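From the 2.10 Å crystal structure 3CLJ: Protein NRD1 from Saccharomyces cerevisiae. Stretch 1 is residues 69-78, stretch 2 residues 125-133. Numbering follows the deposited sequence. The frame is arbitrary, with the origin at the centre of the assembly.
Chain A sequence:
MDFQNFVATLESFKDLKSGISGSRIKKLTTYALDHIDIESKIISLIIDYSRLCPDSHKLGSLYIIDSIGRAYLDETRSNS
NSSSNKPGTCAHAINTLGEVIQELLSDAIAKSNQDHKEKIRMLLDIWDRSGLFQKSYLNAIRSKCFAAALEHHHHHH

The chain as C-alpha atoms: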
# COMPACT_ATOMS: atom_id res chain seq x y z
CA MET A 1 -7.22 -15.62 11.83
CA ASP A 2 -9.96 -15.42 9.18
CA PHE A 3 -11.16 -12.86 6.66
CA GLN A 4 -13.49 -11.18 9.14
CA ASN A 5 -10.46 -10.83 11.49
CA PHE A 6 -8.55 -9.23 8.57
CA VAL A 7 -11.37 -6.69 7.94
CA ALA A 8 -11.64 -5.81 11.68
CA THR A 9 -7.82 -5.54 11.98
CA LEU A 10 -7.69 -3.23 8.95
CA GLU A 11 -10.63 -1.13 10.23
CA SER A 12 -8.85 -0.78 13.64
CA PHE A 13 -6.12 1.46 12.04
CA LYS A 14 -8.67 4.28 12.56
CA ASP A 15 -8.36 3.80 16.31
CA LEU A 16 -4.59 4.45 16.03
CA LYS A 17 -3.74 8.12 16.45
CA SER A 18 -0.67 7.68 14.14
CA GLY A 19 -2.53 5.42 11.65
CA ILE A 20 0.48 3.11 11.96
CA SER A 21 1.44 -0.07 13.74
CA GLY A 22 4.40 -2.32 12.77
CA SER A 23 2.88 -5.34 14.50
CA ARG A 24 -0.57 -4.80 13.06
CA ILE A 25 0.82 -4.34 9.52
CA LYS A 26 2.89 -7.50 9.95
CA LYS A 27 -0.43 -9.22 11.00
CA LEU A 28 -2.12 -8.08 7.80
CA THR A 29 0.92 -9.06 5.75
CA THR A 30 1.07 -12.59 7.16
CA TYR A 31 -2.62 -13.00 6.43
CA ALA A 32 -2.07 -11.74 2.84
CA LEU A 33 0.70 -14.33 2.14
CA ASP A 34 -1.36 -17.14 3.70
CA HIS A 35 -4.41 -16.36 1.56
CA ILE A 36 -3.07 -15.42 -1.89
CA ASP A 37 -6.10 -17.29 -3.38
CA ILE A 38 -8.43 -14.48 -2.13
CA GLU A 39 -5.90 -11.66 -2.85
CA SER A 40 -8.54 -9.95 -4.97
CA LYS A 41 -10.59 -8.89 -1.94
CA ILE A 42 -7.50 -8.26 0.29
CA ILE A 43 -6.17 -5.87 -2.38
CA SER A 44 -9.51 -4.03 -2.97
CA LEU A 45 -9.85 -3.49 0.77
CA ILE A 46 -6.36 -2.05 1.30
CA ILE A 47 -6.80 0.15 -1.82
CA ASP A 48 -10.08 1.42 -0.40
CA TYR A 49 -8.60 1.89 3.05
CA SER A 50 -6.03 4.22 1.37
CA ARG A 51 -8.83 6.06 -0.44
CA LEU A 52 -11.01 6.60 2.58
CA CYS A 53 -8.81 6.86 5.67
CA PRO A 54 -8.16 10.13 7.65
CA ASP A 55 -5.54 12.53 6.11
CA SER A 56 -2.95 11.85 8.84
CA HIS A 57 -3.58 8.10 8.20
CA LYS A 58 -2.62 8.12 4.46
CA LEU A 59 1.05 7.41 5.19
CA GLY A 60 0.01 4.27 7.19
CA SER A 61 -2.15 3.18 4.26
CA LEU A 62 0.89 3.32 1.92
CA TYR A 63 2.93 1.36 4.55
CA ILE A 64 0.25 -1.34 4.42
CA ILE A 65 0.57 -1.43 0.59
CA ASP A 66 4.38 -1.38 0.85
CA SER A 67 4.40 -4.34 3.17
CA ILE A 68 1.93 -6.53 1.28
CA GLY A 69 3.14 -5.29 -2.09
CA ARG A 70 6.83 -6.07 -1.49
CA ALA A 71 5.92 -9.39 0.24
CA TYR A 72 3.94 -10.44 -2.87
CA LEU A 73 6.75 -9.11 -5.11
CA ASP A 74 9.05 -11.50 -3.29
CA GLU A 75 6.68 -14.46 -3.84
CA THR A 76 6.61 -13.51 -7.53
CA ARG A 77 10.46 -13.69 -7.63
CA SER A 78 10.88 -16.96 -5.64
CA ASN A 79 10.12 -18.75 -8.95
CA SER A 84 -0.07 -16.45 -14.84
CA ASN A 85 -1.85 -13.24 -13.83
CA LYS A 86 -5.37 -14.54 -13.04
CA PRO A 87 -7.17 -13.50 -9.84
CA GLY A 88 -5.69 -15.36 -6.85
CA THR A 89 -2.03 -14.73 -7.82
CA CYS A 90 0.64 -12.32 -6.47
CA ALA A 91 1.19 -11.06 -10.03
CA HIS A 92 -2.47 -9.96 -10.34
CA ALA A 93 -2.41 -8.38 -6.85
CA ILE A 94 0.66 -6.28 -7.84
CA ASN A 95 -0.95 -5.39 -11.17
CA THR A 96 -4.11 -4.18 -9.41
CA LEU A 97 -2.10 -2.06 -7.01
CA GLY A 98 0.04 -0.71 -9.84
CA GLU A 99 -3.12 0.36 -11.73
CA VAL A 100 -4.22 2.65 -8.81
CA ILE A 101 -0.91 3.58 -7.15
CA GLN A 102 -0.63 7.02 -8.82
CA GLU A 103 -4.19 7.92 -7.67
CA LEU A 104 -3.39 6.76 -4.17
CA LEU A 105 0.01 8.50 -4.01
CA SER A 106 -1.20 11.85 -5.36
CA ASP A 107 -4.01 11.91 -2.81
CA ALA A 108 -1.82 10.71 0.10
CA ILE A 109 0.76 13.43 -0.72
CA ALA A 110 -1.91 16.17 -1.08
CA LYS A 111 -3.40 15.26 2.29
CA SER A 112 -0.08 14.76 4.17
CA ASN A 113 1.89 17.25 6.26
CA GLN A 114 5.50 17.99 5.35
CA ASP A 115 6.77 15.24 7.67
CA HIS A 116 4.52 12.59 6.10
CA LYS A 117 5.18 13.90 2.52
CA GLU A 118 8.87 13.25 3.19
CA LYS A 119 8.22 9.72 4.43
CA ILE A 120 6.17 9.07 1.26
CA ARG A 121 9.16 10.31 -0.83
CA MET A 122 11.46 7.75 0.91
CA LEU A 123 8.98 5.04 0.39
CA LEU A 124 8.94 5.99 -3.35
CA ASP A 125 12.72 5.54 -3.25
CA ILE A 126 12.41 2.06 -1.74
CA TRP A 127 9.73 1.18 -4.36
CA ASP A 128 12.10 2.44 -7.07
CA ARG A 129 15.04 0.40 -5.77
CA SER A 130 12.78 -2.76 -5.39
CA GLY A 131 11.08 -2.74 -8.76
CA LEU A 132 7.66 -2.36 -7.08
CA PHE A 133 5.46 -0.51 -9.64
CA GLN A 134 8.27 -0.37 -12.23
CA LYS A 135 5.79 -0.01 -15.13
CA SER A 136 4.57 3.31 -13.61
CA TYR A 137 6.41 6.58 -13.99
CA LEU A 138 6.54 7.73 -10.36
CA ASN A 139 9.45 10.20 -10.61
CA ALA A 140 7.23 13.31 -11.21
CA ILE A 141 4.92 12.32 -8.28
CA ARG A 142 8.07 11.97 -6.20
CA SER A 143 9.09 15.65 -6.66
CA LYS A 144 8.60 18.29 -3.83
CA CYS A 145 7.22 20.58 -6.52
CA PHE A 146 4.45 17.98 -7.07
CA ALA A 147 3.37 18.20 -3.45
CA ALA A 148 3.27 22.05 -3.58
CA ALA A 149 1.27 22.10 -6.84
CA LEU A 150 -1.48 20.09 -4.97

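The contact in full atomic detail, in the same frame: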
# COMPACT_ATOMS: atom_id res chain seq x y z
N GLY A 69 2.59 -5.35 -0.77
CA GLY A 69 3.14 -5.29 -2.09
C GLY A 69 4.51 -5.88 -2.27
O GLY A 69 4.74 -6.60 -3.27
N ARG A 70 5.46 -5.58 -1.33
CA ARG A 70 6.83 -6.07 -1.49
C ARG A 70 6.89 -7.53 -1.04
O ARG A 70 7.71 -8.27 -1.56
CB ARG A 70 7.94 -5.19 -0.82
CG ARG A 70 8.34 -3.86 -1.58
CD ARG A 70 9.58 -3.06 -0.93
NE ARG A 70 9.26 -2.73 0.46
CZ ARG A 70 9.67 -3.41 1.54
NH1 ARG A 70 10.52 -4.44 1.43
NH2 ARG A 70 9.19 -3.07 2.72
N ALA A 71 6.01 -7.95 -0.12
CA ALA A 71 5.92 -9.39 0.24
C ALA A 71 5.47 -10.25 -0.96
O ALA A 71 6.06 -11.28 -1.26
CB ALA A 71 5.01 -9.63 1.46
N TYR A 72 4.48 -9.76 -1.68
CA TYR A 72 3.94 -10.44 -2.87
C TYR A 72 4.96 -10.43 -3.98
O TYR A 72 5.10 -11.42 -4.68
CB TYR A 72 2.65 -9.74 -3.30
CG TYR A 72 1.40 -10.26 -2.63
CD1 TYR A 72 1.47 -11.15 -1.56
CD2 TYR A 72 0.14 -9.83 -3.03
CE1 TYR A 72 0.29 -11.64 -0.93
CE2 TYR A 72 -1.05 -10.33 -2.41
CZ TYR A 72 -0.98 -11.24 -1.37
OH TYR A 72 -2.15 -11.77 -0.79
N LEU A 73 5.64 -9.29 -4.15
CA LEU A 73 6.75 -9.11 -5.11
C LEU A 73 7.86 -10.09 -4.85
O LEU A 73 8.48 -10.60 -5.79
CB LEU A 73 7.31 -7.66 -5.10
CG LEU A 73 8.43 -7.31 -6.10
CD1 LEU A 73 7.99 -7.56 -7.56
CD2 LEU A 73 8.97 -5.89 -5.95
N ASP A 74 8.12 -10.40 -3.58
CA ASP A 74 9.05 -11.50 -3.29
C ASP A 74 8.55 -12.89 -3.67
O ASP A 74 9.35 -13.69 -4.12
CB ASP A 74 9.51 -11.49 -1.85
CG ASP A 74 10.59 -10.48 -1.60
OD1 ASP A 74 11.31 -10.11 -2.59
OD2 ASP A 74 10.70 -10.05 -0.43
N GLU A 75 7.27 -13.18 -3.46
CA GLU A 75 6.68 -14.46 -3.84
C GLU A 75 6.72 -14.70 -5.36
O GLU A 75 6.98 -15.81 -5.82
CB GLU A 75 5.24 -14.54 -3.35
CG GLU A 75 5.10 -14.79 -1.90
CD GLU A 75 5.66 -16.13 -1.47
OE1 GLU A 75 5.40 -17.15 -2.15
OE2 GLU A 75 6.37 -16.15 -0.43
N THR A 76 6.43 -13.64 -6.10
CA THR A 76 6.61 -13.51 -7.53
C THR A 76 8.03 -13.90 -7.99
O THR A 76 8.18 -14.64 -8.98
CB THR A 76 6.22 -12.08 -7.94
OG1 THR A 76 4.87 -12.09 -8.37
CG2 THR A 76 7.13 -11.49 -9.03
N ARG A 77 9.05 -13.45 -7.26
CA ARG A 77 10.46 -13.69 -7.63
C ARG A 77 11.04 -15.04 -7.22
O ARG A 77 12.01 -15.50 -7.84
CB ARG A 77 11.37 -12.55 -7.12
CG ARG A 77 11.30 -11.33 -8.00
CD ARG A 77 11.48 -10.08 -7.20
NE ARG A 77 11.51 -8.92 -8.09
CZ ARG A 77 11.83 -7.69 -7.71
NH1 ARG A 77 12.14 -7.45 -6.43
NH2 ARG A 77 11.83 -6.69 -8.59
N SER A 78 10.45 -15.67 -6.20
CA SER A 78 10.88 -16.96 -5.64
C SER A 78 10.86 -18.10 -6.68
O SER A 78 11.54 -19.13 -6.51
CB SER A 78 10.03 -17.33 -4.42
OG SER A 78 8.73 -17.75 -4.80
N ASP A 125 11.33 5.92 -2.94
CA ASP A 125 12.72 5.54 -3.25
C ASP A 125 12.98 4.05 -3.06
O ASP A 125 13.65 3.40 -3.87
CB ASP A 125 13.69 6.39 -2.43
CG ASP A 125 13.77 7.83 -2.94
OD1 ASP A 125 13.29 8.08 -4.08
OD2 ASP A 125 14.32 8.72 -2.22
N ILE A 126 12.43 3.51 -1.98
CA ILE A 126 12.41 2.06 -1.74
C ILE A 126 11.62 1.32 -2.84
O ILE A 126 12.11 0.32 -3.37
CB ILE A 126 11.85 1.78 -0.31
CG1 ILE A 126 12.91 2.14 0.75
CG2 ILE A 126 11.31 0.35 -0.13
CD1 ILE A 126 12.21 2.64 1.98
N TRP A 127 10.46 1.82 -3.24
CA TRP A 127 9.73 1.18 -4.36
C TRP A 127 10.56 1.15 -5.64
O TRP A 127 10.62 0.14 -6.36
CB TRP A 127 8.39 1.91 -4.58
CG TRP A 127 7.45 1.65 -3.42
CD1 TRP A 127 7.70 0.82 -2.33
CD2 TRP A 127 6.13 2.19 -3.21
NE1 TRP A 127 6.64 0.79 -1.49
CE2 TRP A 127 5.64 1.60 -2.00
CE3 TRP A 127 5.30 3.05 -3.93
CZ2 TRP A 127 4.37 1.84 -1.51
CZ3 TRP A 127 4.04 3.32 -3.42
CH2 TRP A 127 3.59 2.72 -2.22
N ASP A 128 11.19 2.28 -5.93
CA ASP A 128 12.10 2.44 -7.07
C ASP A 128 13.24 1.42 -6.98
O ASP A 128 13.51 0.68 -7.92
CB ASP A 128 12.65 3.88 -7.08
CG ASP A 128 13.51 4.19 -8.29
OD1 ASP A 128 12.96 4.41 -9.41
OD2 ASP A 128 14.73 4.23 -8.14
N ARG A 129 13.92 1.36 -5.85
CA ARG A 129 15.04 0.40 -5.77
C ARG A 129 14.61 -1.09 -5.84
O ARG A 129 15.33 -1.90 -6.39
CB ARG A 129 15.99 0.72 -4.62
CG ARG A 129 17.33 1.26 -5.13
CD ARG A 129 17.54 2.78 -4.95
NE ARG A 129 16.45 3.62 -5.48
CZ ARG A 129 16.45 4.95 -5.46
NH1 ARG A 129 17.48 5.64 -4.95
NH2 ARG A 129 15.42 5.61 -5.97
N SER A 130 13.38 -1.39 -5.39
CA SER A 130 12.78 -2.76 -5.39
C SER A 130 12.22 -3.27 -6.70
O SER A 130 12.10 -4.50 -6.89
CB SER A 130 11.63 -2.83 -4.38
OG SER A 130 12.15 -2.61 -3.07
N GLY A 131 11.81 -2.35 -7.59
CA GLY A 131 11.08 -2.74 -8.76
C GLY A 131 9.58 -2.86 -8.49
O GLY A 131 8.86 -3.37 -9.33
N LEU A 132 9.10 -2.39 -7.34
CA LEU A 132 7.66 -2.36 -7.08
C LEU A 132 7.04 -1.17 -7.88
O LEU A 132 7.44 -0.00 -7.70
CB LEU A 132 7.30 -2.28 -5.57
CG LEU A 132 5.79 -2.51 -5.23
CD1 LEU A 132 5.34 -3.96 -5.63
CD2 LEU A 132 5.49 -2.18 -3.78
N PHE A 133 6.13 -1.50 -8.78
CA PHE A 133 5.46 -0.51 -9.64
C PHE A 133 6.41 0.05 -10.72
O PHE A 133 6.33 1.23 -11.08
CB PHE A 133 4.74 0.60 -8.84
CG PHE A 133 3.94 0.09 -7.64
CD1 PHE A 133 4.11 0.62 -6.38
CD2 PHE A 133 3.04 -0.97 -7.79
CE1 PHE A 133 3.34 0.15 -5.27
CE2 PHE A 133 2.31 -1.45 -6.70
CZ PHE A 133 2.45 -0.89 -5.45

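Two helices of one chain run almost parallel, 4° between their N-to-C directions, with axes no closer than 11.9 Å. That spacing leaves the contact to side chains and to the end of the second helix, and the two stretches together bury a modest 340 Å². One face of the first helix does the work: Gly69, Arg70, Leu73 and Arg77, set three to four residues apart or adjacent, meet Ile126, Ser130, Gly131 and Leu132.

The polar anchor is Arg77, whose CA-to-CB bond points toward the second stretch. Its chi1 is m (-79°), chi2 lies between wells at 148°, and chi3 and chi4 are near 180°, so the chain is extended and carries the guanidinium to the end of the second helix. There both terminal nitrogens bind one carbonyl: Arg77 NH2 to Ser130 O at 2.8 Å and Arg77 NH1 to Ser130 O at 3.0 Å, with the oxygen near the guanidinium plane. Ser130 is the last residue of its helix, and a charged donor suits a carbonyl at a helix C terminus. Gly131 then leaves helical geometry with positive phi (85°). At these angles a CB would be jammed against the carbonyl oxygen of Ser130, and a CB on Gly131 would also lie 2.7 Å from Arg77 NH2, so glycine suits both the turn and the contact.

Leu73, one turn earlier in the first helix, packs against the same turn. With chi1 t and chi2 p, it sends CD2 to the turn, where Leu73 CD2 lies 3.6 Å from Ser130 O and 4.0 Å from Leu132 CB. A branched apolar side chain suits this buried place, covering backbone as well as side-chain carbon. Leu132 adopts the same t, p rotamer and points back toward the first helix, losing more area to the other stretch than any residue but Arg70. Leu132 CD1 rests 3.6 Å from Gly69 O, an oxygen already bonded by Leu73 N within the helix. Gly69 makes room for this leucine: a CB on Gly69 would point toward the second stretch and sit a tight 3.1 Å from Leu132 CD2.

Arg70 starts sideways, but its m, t, m course (chi1 -77°, chi2 -175°, chi3 -58°) brings its end nearer the second stretch, alongside Ser130 and Ile126. The aliphatic part does much of the packing, with Arg70 CG 4.0 Å from Leu132 CD2 and Arg70 CD 3.4 Å from Ser130 OG. Further out, Arg70 NE lies 3.7 Å from Ile126 CG2, while NE and NH2 find hydrogen-bond partners elsewhere in the structure. A chain of methylenes ending in a charge suits this partly exposed place.

Ser130 points toward the first helix, and its m rotamer (-63°) turns the hydroxyl back onto its own helix, where Ser130 OG donates to Ile126 O at 2.9 Å. The hydroxyl is thus satisfied within its own helix; separately, the Ser130 carbonyl accepts the bonds from Arg77.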